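Local coordinates for Lmo2446 protein (PDB 5I0D), which belongs to glycoside hydrolase family 31 and carries a C-terminal family 6 carbohydrate-binding module that holds calcium and glucose units, at residues A967-E972 with I1054-V1059; H938-A943 with H1058-K1063; E856-E861 with D981-A986; R850-S855 with V863-P868. All blocks are in the same frame, centred on the assembly; numbering follows the deposited sequence. Where two conformers were deposited one is given.

Contact 1 of 4, residues A967-E972 with I1054-V1059; sequences AGFDAE and INFDHV. With CA (calcium ion), chain S; GLC (alpha-D-glucopyranose), chain D; GLC (alpha-D-glucopyranose), chain B.
Asn1055 and the main chain of Gly968 meet beside a bound sugar, and the amide of the asparagine serves both. Its CG lies anti to the carbonyl carbon (chi1 -70°), which lets the carboxamide reach the glucose of chain D while staying near Gly968 N. There ND2 of Asn1055 gives a nearly straight bond to O3 of that sugar (2.7 Å), while OD1 of Asn1055 accepts from the sugar O4 (2.8 Å). These bonds use both ends of the amide and fix its rotation, with a weak bond from Gly968 N to OD1 (3.3 Å) added. Between the main chains the sound link is Ile1054 N to Gly968 O, 3.0 Å. Gly968 takes a positive phi of 84°, and the chain turns out of the strand just beyond it.

On the other side of the backbone from the sugar, Phe969 and Phe1056 lie side by side and point the same way, both with CG anti to the backbone N. Phe969 CE2 comes to 4.0 Å from Phe1056 CD2, and CD1 of Ile1054 packs against Phe969 CD2 at 4.3 Å. Arg1004 makes a cation-pi contact with Phe969. Farther along the strand, Asp1057 binds calcium through O and OD1. This strand pair, with glycan on one side and buried aromatics on the other, forms part of the sugar site of the family 6 carbohydrate-binding module, to which His957, Gly1053 and Glu1000 also contribute.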
# COMPACT_ATOMS: atom_id res chain seq x y z
N ALA A 967 -1.05 42.54 -14.64
CA ALA A 967 -0.75 43.69 -15.51
C ALA A 967 -1.94 44.62 -15.75
O ALA A 967 -2.99 44.17 -16.22
CB ALA A 967 -0.24 43.19 -16.85
N GLY A 968 -1.78 45.91 -15.45
CA GLY A 968 -2.80 46.92 -15.80
C GLY A 968 -3.91 47.02 -14.77
O GLY A 968 -3.99 48.00 -14.01
N PHE A 969 -4.80 46.02 -14.77
CA PHE A 969 -5.80 45.88 -13.72
C PHE A 969 -6.62 47.16 -13.59
O PHE A 969 -6.81 47.68 -12.50
CB PHE A 969 -5.07 45.51 -12.42
CG PHE A 969 -5.96 45.21 -11.24
CD1 PHE A 969 -7.32 44.88 -11.38
CD2 PHE A 969 -5.42 45.25 -9.98
CE1 PHE A 969 -8.09 44.60 -10.26
CE2 PHE A 969 -6.19 44.99 -8.85
CZ PHE A 969 -7.52 44.66 -8.99
N ASP A 970 -7.09 47.68 -14.72
CA ASP A 970 -7.55 49.06 -14.79
C ASP A 970 -8.90 49.25 -15.45
O ASP A 970 -9.15 50.28 -16.07
CB ASP A 970 -6.48 49.89 -15.50
CG ASP A 970 -6.31 49.52 -16.96
OD1 ASP A 970 -6.69 48.39 -17.35
OD2 ASP A 970 -5.83 50.38 -17.72
N ALA A 971 -9.78 48.26 -15.32
CA ALA A 971 -11.15 48.41 -15.81
C ALA A 971 -12.13 47.80 -14.83
O ALA A 971 -11.77 46.91 -14.06
CB ALA A 971 -11.30 47.78 -17.19
N GLU A 972 -13.37 48.27 -14.87
CA GLU A 972 -14.41 47.72 -14.00
C GLU A 972 -14.63 46.24 -14.30
O GLU A 972 -14.39 45.78 -15.41
CB GLU A 972 -15.70 48.53 -14.10
CG GLU A 972 -15.56 49.93 -13.50
CD GLU A 972 -16.78 50.81 -13.70
OE1 GLU A 972 -16.78 51.63 -14.64
OE2 GLU A 972 -17.73 50.67 -12.92
N ILE A 1054 -1.97 49.92 -12.90
CA ILE A 1054 -0.84 49.46 -12.11
C ILE A 1054 -0.38 48.09 -12.59
O ILE A 1054 -1.09 47.41 -13.34
CB ILE A 1054 -1.16 49.37 -10.60
CG1 ILE A 1054 -2.14 48.23 -10.29
CG2 ILE A 1054 -1.70 50.70 -10.08
CD1 ILE A 1054 -2.41 48.05 -8.80
N ASN A 1055 0.81 47.72 -12.16
CA ASN A 1055 1.23 46.34 -12.19
C ASN A 1055 1.27 45.89 -10.75
O ASN A 1055 1.88 46.56 -9.93
CB ASN A 1055 2.59 46.22 -12.85
CG ASN A 1055 2.52 46.50 -14.34
OD1 ASN A 1055 1.45 46.43 -14.95
ND2 ASN A 1055 3.66 46.82 -14.94
N PHE A 1056 0.63 44.76 -10.45
CA PHE A 1056 0.38 44.31 -9.06
C PHE A 1056 1.23 43.06 -8.83
O PHE A 1056 0.98 42.02 -9.42
CB PHE A 1056 -1.12 44.05 -8.92
CG PHE A 1056 -1.60 43.66 -7.53
CD1 PHE A 1056 -0.81 43.76 -6.38
CD2 PHE A 1056 -2.92 43.24 -7.38
CE1 PHE A 1056 -1.32 43.39 -5.14
CE2 PHE A 1056 -3.43 42.89 -6.14
CZ PHE A 1056 -2.63 42.96 -5.01
N ASP A 1057 2.23 43.17 -7.96
CA ASP A 1057 3.21 42.11 -7.80
C ASP A 1057 2.81 41.02 -6.81
O ASP A 1057 2.91 39.80 -7.12
CB ASP A 1057 4.56 42.70 -7.40
CG ASP A 1057 5.64 41.65 -7.25
OD1 ASP A 1057 5.45 40.54 -7.81
OD2 ASP A 1057 6.64 41.93 -6.57
N HIS A 1058 2.42 41.50 -5.61
CA HIS A 1058 2.10 40.64 -4.46
C HIS A 1058 1.51 41.43 -3.30
O HIS A 1058 1.57 42.66 -3.27
CB HIS A 1058 3.34 39.84 -3.97
CG HIS A 1058 4.42 40.64 -3.28
ND1 HIS A 1058 5.75 40.51 -3.62
CD2 HIS A 1058 4.39 41.52 -2.25
CE1 HIS A 1058 6.48 41.29 -2.85
NE2 HIS A 1058 5.68 41.92 -2.01
N VAL A 1059 0.99 40.68 -2.32
CA VAL A 1059 0.76 41.22 -0.98
C VAL A 1059 1.55 40.43 0.05
O VAL A 1059 1.80 39.23 -0.14
CB VAL A 1059 -0.74 41.29 -0.58
CG1 VAL A 1059 -1.51 42.12 -1.59
CG2 VAL A 1059 -1.39 39.94 -0.43
CA CA S . 4.51 38.48 -8.32
C1 GLC D . 2.72 50.12 -19.73
C2 GLC D . 3.58 49.18 -18.89
C3 GLC D . 2.80 47.94 -18.50
C4 GLC D . 1.51 48.33 -17.78
C5 GLC D . 0.74 49.32 -18.64
C6 GLC D . -0.51 49.84 -17.95
O2 GLC D . 4.77 48.82 -19.59
O3 GLC D . 3.64 47.13 -17.66
O4 GLC D . 0.72 47.16 -17.54
O5 GLC D . 1.55 50.46 -18.97
O6 GLC D . -1.23 50.59 -18.94
C1 GLC B . -2.47 51.11 -18.42
C2 GLC B . -3.29 51.63 -19.59
C3 GLC B . -2.60 52.84 -20.23
C4 GLC B . -2.32 53.90 -19.16
C5 GLC B . -1.62 53.31 -17.94
C6 GLC B . -1.56 54.33 -16.80
O2 GLC B . -3.49 50.56 -20.53
O3 GLC B . -3.48 53.37 -21.23
O4 GLC B . -1.47 54.91 -19.70
O5 GLC B . -2.31 52.15 -17.46
O6 GLC B . -2.86 54.52 -16.25

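Contact 2 of 4, residues H938-A943 with H1058-K1063. With CA (calcium ion), chain S.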
# COMPACT_ATOMS: atom_id res chain seq x y z
N HIS A 938 5.93 36.11 6.73
CA HIS A 938 5.36 35.07 5.91
C HIS A 938 5.61 35.41 4.44
O HIS A 938 5.52 36.57 4.05
CB HIS A 938 3.86 34.91 6.19
CG HIS A 938 3.24 33.76 5.46
ND1 HIS A 938 2.94 33.80 4.12
CD2 HIS A 938 2.87 32.53 5.89
CE1 HIS A 938 2.39 32.65 3.76
NE2 HIS A 938 2.32 31.87 4.82
N ALA A 939 5.92 34.39 3.63
CA ALA A 939 6.17 34.61 2.23
C ALA A 939 5.01 35.36 1.56
O ALA A 939 3.86 35.22 1.99
CB ALA A 939 6.40 33.30 1.49
N PRO A 940 5.32 36.16 0.53
CA PRO A 940 4.27 36.88 -0.16
C PRO A 940 3.21 35.98 -0.76
O PRO A 940 3.49 34.83 -1.11
CB PRO A 940 5.02 37.60 -1.29
CG PRO A 940 6.45 37.59 -0.90
CD PRO A 940 6.62 36.33 -0.13
N TYR A 941 2.01 36.54 -0.86
CA TYR A 941 0.94 36.00 -1.64
C TYR A 941 1.04 36.65 -3.03
O TYR A 941 0.73 37.83 -3.19
CB TYR A 941 -0.40 36.34 -0.99
CG TYR A 941 -0.65 35.55 0.26
CD1 TYR A 941 -0.16 35.97 1.50
CD2 TYR A 941 -1.38 34.36 0.20
CE1 TYR A 941 -0.38 35.21 2.65
CE2 TYR A 941 -1.62 33.61 1.33
CZ TYR A 941 -1.11 34.03 2.55
OH TYR A 941 -1.42 33.26 3.64
N GLU A 942 1.52 35.88 -4.00
CA GLU A 942 1.73 36.42 -5.35
C GLU A 942 0.40 36.74 -6.05
O GLU A 942 -0.50 35.90 -6.09
CB GLU A 942 2.54 35.46 -6.21
CG GLU A 942 3.94 35.18 -5.70
CD GLU A 942 4.79 36.43 -5.57
OE1 GLU A 942 4.50 37.41 -6.27
OE2 GLU A 942 5.76 36.44 -4.76
N ALA A 943 0.27 37.95 -6.59
CA ALA A 943 -0.95 38.35 -7.30
C ALA A 943 -1.23 37.42 -8.48
O ALA A 943 -2.38 37.07 -8.76
CB ALA A 943 -0.81 39.79 -7.81
N HIS A 1058 2.42 41.50 -5.61
CA HIS A 1058 2.10 40.64 -4.46
C HIS A 1058 1.51 41.43 -3.30
O HIS A 1058 1.57 42.66 -3.27
CB HIS A 1058 3.34 39.84 -3.97
CG HIS A 1058 4.42 40.64 -3.28
ND1 HIS A 1058 5.75 40.51 -3.62
CD2 HIS A 1058 4.39 41.52 -2.25
CE1 HIS A 1058 6.48 41.29 -2.85
NE2 HIS A 1058 5.68 41.92 -2.01
N VAL A 1059 0.99 40.68 -2.32
CA VAL A 1059 0.76 41.22 -0.98
C VAL A 1059 1.55 40.43 0.05
O VAL A 1059 1.80 39.23 -0.14
CB VAL A 1059 -0.74 41.29 -0.58
CG1 VAL A 1059 -1.51 42.12 -1.59
CG2 VAL A 1059 -1.39 39.94 -0.43
N VAL A 1060 1.91 41.09 1.13
CA VAL A 1060 2.58 40.48 2.27
C VAL A 1060 1.76 40.88 3.49
O VAL A 1060 1.35 42.04 3.61
CB VAL A 1060 4.03 40.98 2.41
CG1 VAL A 1060 4.64 40.61 3.75
CG2 VAL A 1060 4.89 40.46 1.27
N ILE A 1061 1.56 39.93 4.39
CA ILE A 1061 0.90 40.18 5.66
C ILE A 1061 1.94 40.18 6.76
O ILE A 1061 2.74 39.24 6.88
CB ILE A 1061 -0.15 39.09 5.96
CG1 ILE A 1061 -1.17 39.00 4.83
CG2 ILE A 1061 -0.83 39.33 7.30
CD1 ILE A 1061 -1.91 40.29 4.53
N LYS A 1062 1.95 41.23 7.57
CA LYS A 1062 2.87 41.34 8.69
C LYS A 1062 2.19 41.98 9.88
O LYS A 1062 1.14 42.60 9.75
CB LYS A 1062 4.08 42.14 8.29
CG LYS A 1062 3.82 43.59 7.93
CD LYS A 1062 5.12 44.29 7.57
CE LYS A 1062 4.85 45.72 7.12
NZ LYS A 1062 6.07 46.42 6.62
N LYS A 1063 2.78 41.84 11.05
CA LYS A 1063 2.18 42.42 12.24
C LYS A 1063 2.29 43.95 12.13
O LYS A 1063 3.33 44.50 11.78
CB LYS A 1063 2.82 41.86 13.53
CG LYS A 1063 1.80 41.48 14.60
CD LYS A 1063 0.88 40.34 14.17
CE LYS A 1063 -0.04 39.86 15.28
NZ LYS A 1063 0.60 38.85 16.18
OXT LYS A 1063 1.30 44.68 12.30
CA CA S . 4.51 38.48 -8.32
O HOH W 1 2.85 37.41 3.68
O HOH W 2 4.29 37.73 8.55
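The carbonyl oxygen of Val1059 is approached by two neighbouring residues of the facing chain. Tyr941 N donates to Val1059 O at 2.8 Å, and Pro940 CA adds a C-H···O contact to the same oxygen. The return bond, Val1059 N to Tyr941 O, completes an antiparallel hydrogen-bonded pair. Where the chain of 938-943 swings away from the strand, water takes over: one molecule joins His938 O to Ile1061 N, and a second joins His938 N to Ile1061 O.

Side chains pack on both faces of the pair. On the face of Glu942 and His1058, the imidazole has CG between the backbone N and the carbonyl carbon (chi1 71°), a rotation that turns one ring face to Pro940. The CB of Pro940 sits 3.9 Å from the centroid of the His1058 ring in a CH-pi contact, and Pro940 CB also touches Val1060 CG2 at 3.8 Å. ND1 of the histidine is hydrogen-bonded to Thr961 OG1. On the opposite face, Tyr941 CB rests 3.8 Å from Val1059 CG2, while Tyr941 OH is hydrogen-bonded to Asp981 N.

Glu942 is bent at chi2 (-59°), which folds its carboxylate back past CB of His1058. OE1 of Glu942 binds calcium at 2.3 Å, and OE2 is held by Asn916, so each oxygen has its own partner. That OE1 is one of the calcium ligands, alongside Glu944, Thr961, Gly964 and Asp1057, and the short strand that carries it pairs with the C-terminal strand of this beta-sandwich module.

Contact 3 of 4, residues E856-E861 with D981-A986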
# COMPACT_ATOMS: atom_id res chain seq x y z
N GLU A 856 8.89 29.42 14.35
CA GLU A 856 8.37 30.55 13.57
C GLU A 856 7.83 31.60 14.52
O GLU A 856 6.98 31.30 15.36
CB GLU A 856 7.26 30.09 12.58
CG GLU A 856 6.48 31.23 11.90
CD GLU A 856 5.24 31.66 12.67
OE1 GLU A 856 4.39 30.80 12.97
OE2 GLU A 856 5.09 32.87 12.97
N ASP A 857 8.30 32.83 14.36
CA ASP A 857 7.87 33.96 15.18
C ASP A 857 7.70 35.18 14.29
O ASP A 857 8.34 36.23 14.48
CB ASP A 857 8.88 34.19 16.33
CG ASP A 857 8.43 35.25 17.33
OD1 ASP A 857 7.23 35.57 17.41
OD2 ASP A 857 9.31 35.76 18.08
N PHE A 858 6.85 35.05 13.27
CA PHE A 858 6.60 36.16 12.37
C PHE A 858 6.02 37.40 13.07
O PHE A 858 6.23 38.52 12.58
CB PHE A 858 5.70 35.73 11.20
CG PHE A 858 6.37 34.84 10.19
CD1 PHE A 858 7.63 35.13 9.68
CD2 PHE A 858 5.68 33.73 9.67
CE1 PHE A 858 8.22 34.32 8.73
CE2 PHE A 858 6.26 32.93 8.71
CZ PHE A 858 7.54 33.21 8.24
N ALA A 859 5.36 37.23 14.21
CA ALA A 859 4.90 38.40 15.01
C ALA A 859 6.05 39.34 15.38
O ALA A 859 5.84 40.56 15.45
CB ALA A 859 4.17 37.96 16.28
N ASN A 860 7.23 38.77 15.59
CA ASN A 860 8.46 39.53 15.82
C ASN A 860 9.43 39.50 14.64
O ASN A 860 10.61 39.78 14.80
CB ASN A 860 9.12 39.03 17.09
CG ASN A 860 8.26 39.28 18.29
OD1 ASN A 860 7.69 38.35 18.87
ND2 ASN A 860 8.09 40.52 18.63
N GLU A 861 8.90 39.18 13.46
CA GLU A 861 9.67 39.12 12.22
C GLU A 861 10.90 38.21 12.27
O GLU A 861 11.97 38.57 11.75
CB GLU A 861 10.01 40.54 11.71
CG GLU A 861 8.76 41.32 11.34
CD GLU A 861 9.03 42.63 10.64
OE1 GLU A 861 8.17 43.07 9.84
OE2 GLU A 861 10.09 43.23 10.89
N ASP A 981 -4.18 33.50 5.03
CA ASP A 981 -4.20 33.06 6.41
C ASP A 981 -3.71 34.14 7.36
O ASP A 981 -2.75 34.86 7.07
CB ASP A 981 -3.36 31.80 6.59
CG ASP A 981 -4.05 30.58 6.04
OD1 ASP A 981 -5.29 30.45 6.20
OD2 ASP A 981 -3.34 29.73 5.42
N ALA A 982 -4.40 34.26 8.49
CA ALA A 982 -3.93 35.12 9.55
C ALA A 982 -2.68 34.46 10.11
O ALA A 982 -2.76 33.40 10.71
CB ALA A 982 -4.97 35.29 10.64
N VAL A 983 -1.54 35.10 9.89
CA VAL A 983 -0.23 34.52 10.16
C VAL A 983 -0.16 34.02 11.58
O VAL A 983 0.24 32.88 11.80
CB VAL A 983 0.94 35.53 9.91
CG1 VAL A 983 2.28 34.87 10.08
CG2 VAL A 983 0.84 36.15 8.51
N ASP A 984 -0.56 34.86 12.54
CA ASP A 984 -0.45 34.53 13.96
C ASP A 984 -1.77 34.78 14.71
O ASP A 984 -1.80 35.39 15.78
CB ASP A 984 0.75 35.31 14.58
CG ASP A 984 2.13 34.90 13.96
OD1 ASP A 984 2.50 33.70 13.99
OD2 ASP A 984 2.85 35.79 13.43
N GLY A 985 -2.87 34.30 14.13
CA GLY A 985 -4.19 34.37 14.74
C GLY A 985 -4.95 35.66 14.44
O GLY A 985 -4.43 36.57 13.75
N ALA A 986 -6.16 35.75 14.98
CA ALA A 986 -7.03 36.91 14.77
C ALA A 986 -6.36 38.14 15.35
O ALA A 986 -5.93 38.14 16.51
CB ALA A 986 -8.39 36.71 15.41
O HOH W 3 2.20 30.88 11.36
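Glu856 reaches across to Asp984, and its side chain can be followed outward from the strand. CB points toward the facing loop, and CG stands anti to the backbone N (chi1 169°). A bend at chi2 (-90°) then swings the carboxylate back alongside its own chain. At the tip the two oxygens part company. OE1 of Glu856 takes a water at 2.7 Å, which also donates to Val983 O; OE1 is also hydrogen-bonded to Gly834 N. OE2 accepts from Phe858 N at 2.8 Å, a bond that meets it on the anti side, and lies 2.9 Å from Asp984 OD1.

The last two are acceptors in nearly coplanar carboxylates; at that distance one may carry a proton, and the closeness would probably raise the pKa of one acid. This is a joint between two beta domains: the turn of the 848-857/862-867 hairpin, with a short 3-10 segment at 858-859, meets the loop between strands 975-981 and 987-996 of the carbohydrate-binding module. Val983 CG1, anti to the backbone N, presses on Phe858 CD2 at 3.6 Å, the two side chains crossing at about a right angle. The Asp984 carboxylate rests against the turn, OD2 lying 3.6 Å from Phe858 CB.

Contact 4 of 4, residues R850-S855 with V863-P868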
# COMPACT_ATOMS: atom_id res chain seq x y z
N ARG A 850 19.13 12.97 12.91
CA ARG A 850 19.43 14.40 13.09
C ARG A 850 18.15 15.14 13.43
O ARG A 850 17.26 15.25 12.59
CB ARG A 850 20.02 15.00 11.81
CG ARG A 850 21.14 14.22 11.18
CD ARG A 850 22.41 14.25 11.99
NE ARG A 850 23.51 13.62 11.28
CZ ARG A 850 24.73 13.40 11.79
NH1 ARG A 850 25.03 13.76 13.05
NH2 ARG A 850 25.68 12.82 11.04
N ASP A 851 18.05 15.61 14.67
CA ASP A 851 16.82 16.26 15.17
C ASP A 851 16.87 17.74 14.88
O ASP A 851 17.69 18.44 15.46
CB ASP A 851 16.66 16.02 16.66
CG ASP A 851 16.45 14.56 17.00
OD1 ASP A 851 15.88 13.78 16.21
OD2 ASP A 851 16.90 14.16 18.09
N ILE A 852 16.04 18.19 13.94
CA ILE A 852 16.01 19.59 13.51
C ILE A 852 14.71 20.23 13.98
O ILE A 852 13.66 19.60 13.92
CB ILE A 852 16.03 19.71 11.98
CG1 ILE A 852 17.27 19.02 11.42
CG2 ILE A 852 16.03 21.17 11.54
CD1 ILE A 852 17.01 18.58 10.00
N SER A 853 14.78 21.46 14.46
CA SER A 853 13.57 22.15 14.88
C SER A 853 13.56 23.58 14.39
O SER A 853 14.61 24.22 14.29
CB SER A 853 13.39 22.10 16.40
OG SER A 853 14.49 22.69 17.06
N VAL A 854 12.36 24.06 14.11
CA VAL A 854 12.13 25.39 13.58
C VAL A 854 11.12 26.05 14.50
O VAL A 854 10.12 25.43 14.88
CB VAL A 854 11.60 25.33 12.14
CG1 VAL A 854 11.26 26.73 11.63
CG2 VAL A 854 12.61 24.65 11.22
N SER A 855 11.40 27.30 14.89
CA SER A 855 10.46 28.12 15.66
C SER A 855 10.12 29.38 14.84
O SER A 855 10.98 30.28 14.66
CB SER A 855 11.05 28.48 17.01
OG SER A 855 10.09 29.17 17.79
N VAL A 863 12.39 33.91 12.26
CA VAL A 863 12.28 32.45 12.16
C VAL A 863 13.62 31.91 12.64
O VAL A 863 14.65 32.37 12.20
CB VAL A 863 12.03 31.98 10.72
CG1 VAL A 863 12.14 30.46 10.63
CG2 VAL A 863 10.65 32.46 10.26
N SER A 864 13.58 30.95 13.56
CA SER A 864 14.79 30.38 14.13
C SER A 864 14.86 28.91 13.79
O SER A 864 13.84 28.22 13.82
CB SER A 864 14.76 30.58 15.62
OG SER A 864 14.75 31.96 15.92
N VAL A 865 16.06 28.42 13.47
CA VAL A 865 16.27 27.00 13.14
C VAL A 865 17.36 26.46 14.07
O VAL A 865 18.44 27.04 14.13
CB VAL A 865 16.73 26.81 11.67
CG1 VAL A 865 16.93 25.34 11.36
CG2 VAL A 865 15.76 27.46 10.70
N ASP A 866 17.06 25.39 14.79
CA ASP A 866 18.04 24.74 15.63
C ASP A 866 18.57 23.54 14.85
O ASP A 866 17.89 22.50 14.72
CB ASP A 866 17.42 24.34 16.97
CG ASP A 866 17.09 25.55 17.84
OD1 ASP A 866 17.75 26.61 17.69
OD2 ASP A 866 16.18 25.44 18.69
N LEU A 867 19.76 23.71 14.29
CA LEU A 867 20.39 22.72 13.44
C LEU A 867 21.25 21.85 14.34
O LEU A 867 22.08 22.37 15.10
CB LEU A 867 21.24 23.44 12.39
CG LEU A 867 21.80 22.59 11.26
CD1 LEU A 867 20.69 22.29 10.25
CD2 LEU A 867 22.96 23.32 10.61
N PRO A 868 21.06 20.52 14.28
CA PRO A 868 21.90 19.65 15.08
C PRO A 868 23.29 19.57 14.47
O PRO A 868 23.51 20.06 13.36
CB PRO A 868 21.21 18.31 14.94
CG PRO A 868 20.68 18.33 13.56
CD PRO A 868 20.26 19.75 13.31
O HOH W 4 16.60 20.76 17.44
O HOH W 5 13.10 25.29 18.04
O HOH W 6 12.09 32.50 16.03
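Pro868, Ser853 and Ser855 bury the most surface in this beta hairpin, whose arms 848-857 and 862-867 run antiparallel within a six-stranded sheet. Four backbone bonds tie the arms, two in the pair Ser853 with Asp866 and two in the pair Ser855 with Ser864; Asp866 N to Ser853 O, at 2.8 Å, is one of the two shortest.

Pro868 follows the end of its strand and lays its ring against the opposite arm. Its CD lies 3.6 Å from Ile852 CG1. Its CG touches Arg850 CB and comes to 3.5 Å from Asp851 O. Arg850 itself turns its guanidinium to Asp842. On the face of the serines, the approach of Ser853 OG to Asp866 CB is uncertain, because both residues adopt two conformers. Ser855 points its hydroxyl to Asp835 instead, with OG anti to the backbone N (chi1 -174°).

The other face is apolar, and there Val854 packs against both Val863 and Val865; Val854 CG1 meets Val863 CG1 at 4.0 Å. Beside the turn, one water donates to Ser855 O at 2.8 Å and is also hydrogen-bonded to Ser864 OG.

The four contacts run from a sugar site to a domain joint and into the next sheet. Contacts 1 and 2 share strand 1054-1062, with centres 15 Å apart, and both supply calcium ligands: Asp1057 from the first, Glu942 from the second. The nearest atom of the chain D glucose, O3, is 12.8 Å from the calcium ion. Contact 2 touches contact 3, whose centre is 12 Å away, through Tyr941 OH against Asp981 N and Ile1061 against Val983. Contact 3 in turn meets contact 4, 18 Å off between centres, where Phe858 packs on Val863. Contacts 1 and 4 stay about 15 Å apart at their nearest atoms.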